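Local coordinates for protein monoacylglycerol lipase (Palaeococcus ferrophilus, PDB 6QE2) that hydrolyses monoacylglycerols to glycerol and a free fatty acid, as a probable serine hydrolase of the alpha/beta-hydrolase superfamily, at residues 147-152 / 232-238. Numbering follows the deposited sequence.
Sequences KLLSRN and YHEIFED
A loop without regular secondary structure can be fixed by direct and water-mediated hydrogen bonds, as around His233, the probable catalytic histidine. Segment 147-152 leaves a 3-10 turn at Leu148. Leu149 (CA 5.0 Å from His233 CA) accepts at O from Glu234 N (2.7 Å), and its CD2 meets the His233 ring edge (CD2, 4.1 Å). Ser150, extended with chi1 t, opens an ST turn, its OG accepting from Asn152 N (2.9 Å); one water joins Ser150 OG, Glu234 O and Glu237 N. Arg151 lays CG over the Tyr232 ring face, 3.5 Å from the centroid, a CH-pi contact, while NE donates to Asp238 OD2 and NH2 to Asp238 OD1, both 2.9 Å, a bidentate salt bridge. A second water links Arg151 N, Tyr232 N, Glu234 O and Asp238 OD2. Asn152 ND2 donates to Glu237 O (3.2 Å) in the type I turn 235-238; its OD1 N-caps helix 153-161 at Asp154. His233, whose bonds to Ser87 and Asp203 suggest a catalytic triad, lies between strand 223-228 and helix 242-256, with helix 153-161 against Leu149 and Glu237.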
ATOM      1  N   LYS A 147       3.382  15.065  10.275  1.00 36.73           N
ATOM      2  CA  LYS A 147       2.558  15.098  11.477  1.00 34.79           C
ATOM      3  C   LYS A 147       1.182  14.487  11.248  1.00 33.62           C
ATOM      4  O   LYS A 147       0.484  14.171  12.219  1.00 37.06           O
ATOM      5  CB  LYS A 147       2.428  16.539  11.970  1.00 41.41           C
ATOM      6  CG  LYS A 147       3.698  17.081  12.598  1.00 44.31           C
ATOM      7  CD  LYS A 147       3.563  18.555  12.944  1.00 44.25           C
ATOM      8  CE  LYS A 147       3.371  19.380  11.682  1.00 60.73           C
ATOM      9  NZ  LYS A 147       4.660  19.582  10.954  1.00 66.68           N
ATOM     10  N   LEU A 148       0.768  14.339   9.995  1.00 30.18           N
ATOM     11  CA  LEU A 148      -0.514  13.736   9.665  1.00 31.26           C
ATOM     12  C   LEU A 148      -0.429  12.220   9.534  1.00 32.29           C
ATOM     13  O   LEU A 148      -1.446  11.577   9.253  1.00 31.20           O
ATOM     14  CB  LEU A 148      -1.026  14.329   8.350  1.00 32.19           C
ATOM     15  CG  LEU A 148      -1.509  15.779   8.391  1.00 36.52           C
ATOM     16  CD1 LEU A 148      -2.002  16.216   7.016  1.00 40.67           C
ATOM     17  CD2 LEU A 148      -2.570  15.987   9.462  1.00 37.66           C
ATOM     18  N   LEU A 149       0.756  11.641   9.730  1.00 30.95           N
ATOM     19  CA  LEU A 149       0.926  10.201   9.556  1.00 30.18           C
ATOM     20  C   LEU A 149       0.369   9.400  10.724  1.00 33.38           C
ATOM     21  O   LEU A 149      -0.249   8.351  10.516  1.00 32.12           O
ATOM     22  CB  LEU A 149       2.405   9.871   9.368  1.00 27.03           C
ATOM     23  CG  LEU A 149       3.034  10.299   8.048  1.00 30.26           C
ATOM     24  CD1 LEU A 149       4.531  10.086   8.134  1.00 28.39           C
ATOM     25  CD2 LEU A 149       2.445   9.502   6.900  1.00 35.17           C
ATOM     26  N   SER A 150       0.577   9.868  11.953  1.00 35.41           N
ATOM     27  CA  SER A 150       0.283   9.047  13.116  1.00 29.73           C
ATOM     28  C   SER A 150       0.033   9.924  14.331  1.00 40.06           C
ATOM     29  O   SER A 150       0.669  10.968  14.492  1.00 39.91           O
ATOM     30  CB  SER A 150       1.438   8.080  13.410  1.00 41.56           C
ATOM     31  OG  SER A 150       1.218   7.377  14.622  1.00 35.26           O
ATOM     32  N   ARG A 151      -0.894   9.482  15.183  1.00 33.36           N
ATOM     33  CA  ARG A 151      -1.086  10.105  16.485  1.00 43.30           C
ATOM     34  C   ARG A 151       0.059   9.814  17.451  1.00 41.15           C
ATOM     35  O   ARG A 151       0.099  10.409  18.533  1.00 40.86           O
ATOM     36  CB  ARG A 151      -2.414   9.644  17.082  1.00 38.05           C
ATOM     37  CG  ARG A 151      -3.617  10.099  16.278  1.00 37.46           C
ATOM     38  CD  ARG A 151      -4.908   9.935  17.054  1.00 38.89           C
ATOM     39  NE  ARG A 151      -5.219   8.535  17.326  1.00 35.55           N
ATOM     40  CZ  ARG A 151      -6.309   8.131  17.968  1.00 36.85           C
ATOM     41  NH1 ARG A 151      -7.196   9.025  18.407  1.00 33.22           N
ATOM     42  NH2 ARG A 151      -6.517   6.836  18.171  1.00 34.42           N
ATOM     43  N   ASN A 152       0.978   8.916  17.090  1.00 36.52           N
ATOM     44  CA  ASN A 152       2.137   8.605  17.918  1.00 37.20           C
ATOM     45  C   ASN A 152       3.274   9.549  17.546  1.00 44.85           C
ATOM     46  O   ASN A 152       3.835   9.420  16.448  1.00 36.73           O
ATOM     47  CB  ASN A 152       2.555   7.151  17.711  1.00 39.76           C
ATOM     48  CG  ASN A 152       3.734   6.728  18.579  1.00 42.03           C
ATOM     49  OD1 ASN A 152       4.479   7.549  19.113  1.00 43.71           O
ATOM     50  ND2 ASN A 152       3.905   5.419  18.720  1.00 39.38           N
ATOM     51  N   TYR A 232      -5.001   8.176  12.472  1.00 26.62           N
ATOM     52  CA  TYR A 232      -4.522   8.921  11.318  1.00 26.10           C
ATOM     53  C   TYR A 232      -4.222   7.945  10.174  1.00 27.76           C
ATOM     54  O   TYR A 232      -4.778   6.843  10.108  1.00 27.52           O
ATOM     55  CB  TYR A 232      -3.285   9.742  11.699  1.00 28.21           C
ATOM     56  CG  TYR A 232      -3.561  10.948  12.577  1.00 33.09           C
ATOM     57  CD1 TYR A 232      -4.846  11.251  12.999  1.00 34.27           C
ATOM     58  CD2 TYR A 232      -2.525  11.785  12.974  1.00 31.19           C
ATOM     59  CE1 TYR A 232      -5.090  12.353  13.802  1.00 35.31           C
ATOM     60  CE2 TYR A 232      -2.762  12.890  13.771  1.00 40.09           C
ATOM     61  CZ  TYR A 232      -4.041  13.169  14.184  1.00 35.44           C
ATOM     62  OH  TYR A 232      -4.277  14.272  14.980  1.00 42.85           O
ATOM     63  N   HIS A 233      -3.338   8.354   9.257  1.00 29.20           N
ATOM     64  CA  HIS A 233      -3.047   7.578   8.052  1.00 25.47           C
ATOM     65  C   HIS A 233      -2.354   6.260   8.379  1.00 29.44           C
ATOM     66  O   HIS A 233      -2.670   5.221   7.784  1.00 26.67           O
ATOM     67  CB  HIS A 233      -2.187   8.424   7.117  1.00 26.81           C
ATOM     68  CG  HIS A 233      -1.850   7.761   5.815  1.00 27.56           C
ATOM     69  ND1 HIS A 233      -2.809   7.378   4.902  1.00 27.21           N
ATOM     70  CD2 HIS A 233      -0.654   7.441   5.263  1.00 29.52           C
ATOM     71  CE1 HIS A 233      -2.219   6.842   3.847  1.00 26.12           C
ATOM     72  NE2 HIS A 233      -0.912   6.864   4.044  1.00 25.41           N
ATOM     73  N   GLU A 234      -1.401   6.280   9.303  1.00 26.10           N
ATOM     74  CA  GLU A 234      -0.696   5.070   9.721  1.00 26.67           C
ATOM     75  C   GLU A 234      -1.313   4.587  11.026  1.00 32.86           C
ATOM     76  O   GLU A 234      -1.165   5.233  12.069  1.00 30.48           O
ATOM     77  CB  GLU A 234       0.797   5.331   9.877  1.00 27.31           C
ATOM     78  CG  GLU A 234       1.485   5.575   8.557  1.00 30.79           C
ATOM     79  CD  GLU A 234       2.979   5.753   8.687  1.00 30.36           C
ATOM     80  OE1 GLU A 234       3.504   5.642   9.815  1.00 32.30           O
ATOM     81  OE2 GLU A 234       3.630   6.009   7.655  1.00 35.64           O
ATOM     82  N   ILE A 235      -2.021   3.459  10.960  1.00 28.13           N
ATOM     83  CA  ILE A 235      -2.591   2.857  12.161  1.00 24.83           C
ATOM     84  C   ILE A 235      -1.585   1.960  12.871  1.00 32.12           C
ATOM     85  O   ILE A 235      -1.796   1.634  14.052  1.00 29.16           O
ATOM     86  CB  ILE A 235      -3.876   2.082  11.802  1.00 29.17           C
ATOM     87  CG1 ILE A 235      -4.750   2.918  10.864  1.00 27.52           C
ATOM     88  CG2 ILE A 235      -4.692   1.745  13.048  1.00 32.23           C
ATOM     89  CD1 ILE A 235      -5.869   2.139  10.207  1.00 28.57           C
ATOM     90  N   PHE A 236      -0.478   1.601  12.203  1.00 29.45           N
ATOM     91  CA  PHE A 236       0.454   0.579  12.692  1.00 31.81           C
ATOM     92  C   PHE A 236       0.980   0.883  14.085  1.00 35.75           C
ATOM     93  O   PHE A 236       1.160  -0.032  14.899  1.00 31.18           O
ATOM     94  CB  PHE A 236       1.642   0.438  11.737  1.00 29.25           C
ATOM     95  CG  PHE A 236       1.267   0.034  10.348  1.00 37.24           C
ATOM     96  CD1 PHE A 236       0.936   0.988   9.402  1.00 39.76           C
ATOM     97  CD2 PHE A 236       1.266  -1.301   9.980  1.00 36.04           C
ATOM     98  CE1 PHE A 236       0.594   0.618   8.115  1.00 41.65           C
ATOM     99  CE2 PHE A 236       0.923  -1.679   8.697  1.00 44.94           C
ATOM    100  CZ  PHE A 236       0.585  -0.717   7.762  1.00 35.29           C
ATOM    101  N   GLU A 237       1.325   2.145  14.312  1.00 30.51           N
ATOM    102  CA  GLU A 237       1.881   2.581  15.584  1.00 29.05           C
ATOM    103  C   GLU A 237       0.945   3.453  16.415  1.00 27.40           C
ATOM    104  O   GLU A 237       1.382   4.095  17.364  1.00 36.73           O
ATOM    105  CB  GLU A 237       3.222   3.280  15.358  1.00 33.35           C
ATOM    106  CG  GLU A 237       4.125   2.543  14.382  1.00 40.70           C
ATOM    107  CD  GLU A 237       5.496   3.170  14.256  1.00 47.78           C
ATOM    108  OE1 GLU A 237       6.299   3.043  15.202  1.00 54.40           O
ATOM    109  OE2 GLU A 237       5.776   3.781  13.206  1.00 34.74           O
ATOM    110  N   ASP A 238      -0.333   3.487  16.056  1.00 27.59           N
ATOM    111  CA  ASP A 238      -1.291   4.301  16.794  1.00 27.94           C
ATOM    112  C   ASP A 238      -1.335   3.789  18.222  1.00 38.83           C
ATOM    113  O   ASP A 238      -1.396   2.583  18.448  1.00 38.50           O
ATOM    114  CB  ASP A 238      -2.677   4.182  16.163  1.00 27.33           C
ATOM    115  CG  ASP A 238      -3.654   5.202  16.705  1.00 34.85           C
ATOM    116  OD1 ASP A 238      -4.468   4.844  17.577  1.00 31.37           O
ATOM    117  OD2 ASP A 238      -3.606   6.363  16.257  1.00 38.48           O
TER
HETATM  118  O   HOH W   1       0.991   5.045  13.473  1.00 35.03           O
HETATM  119  O   HOH W   2      -2.514   7.185  13.952  1.00 33.51           O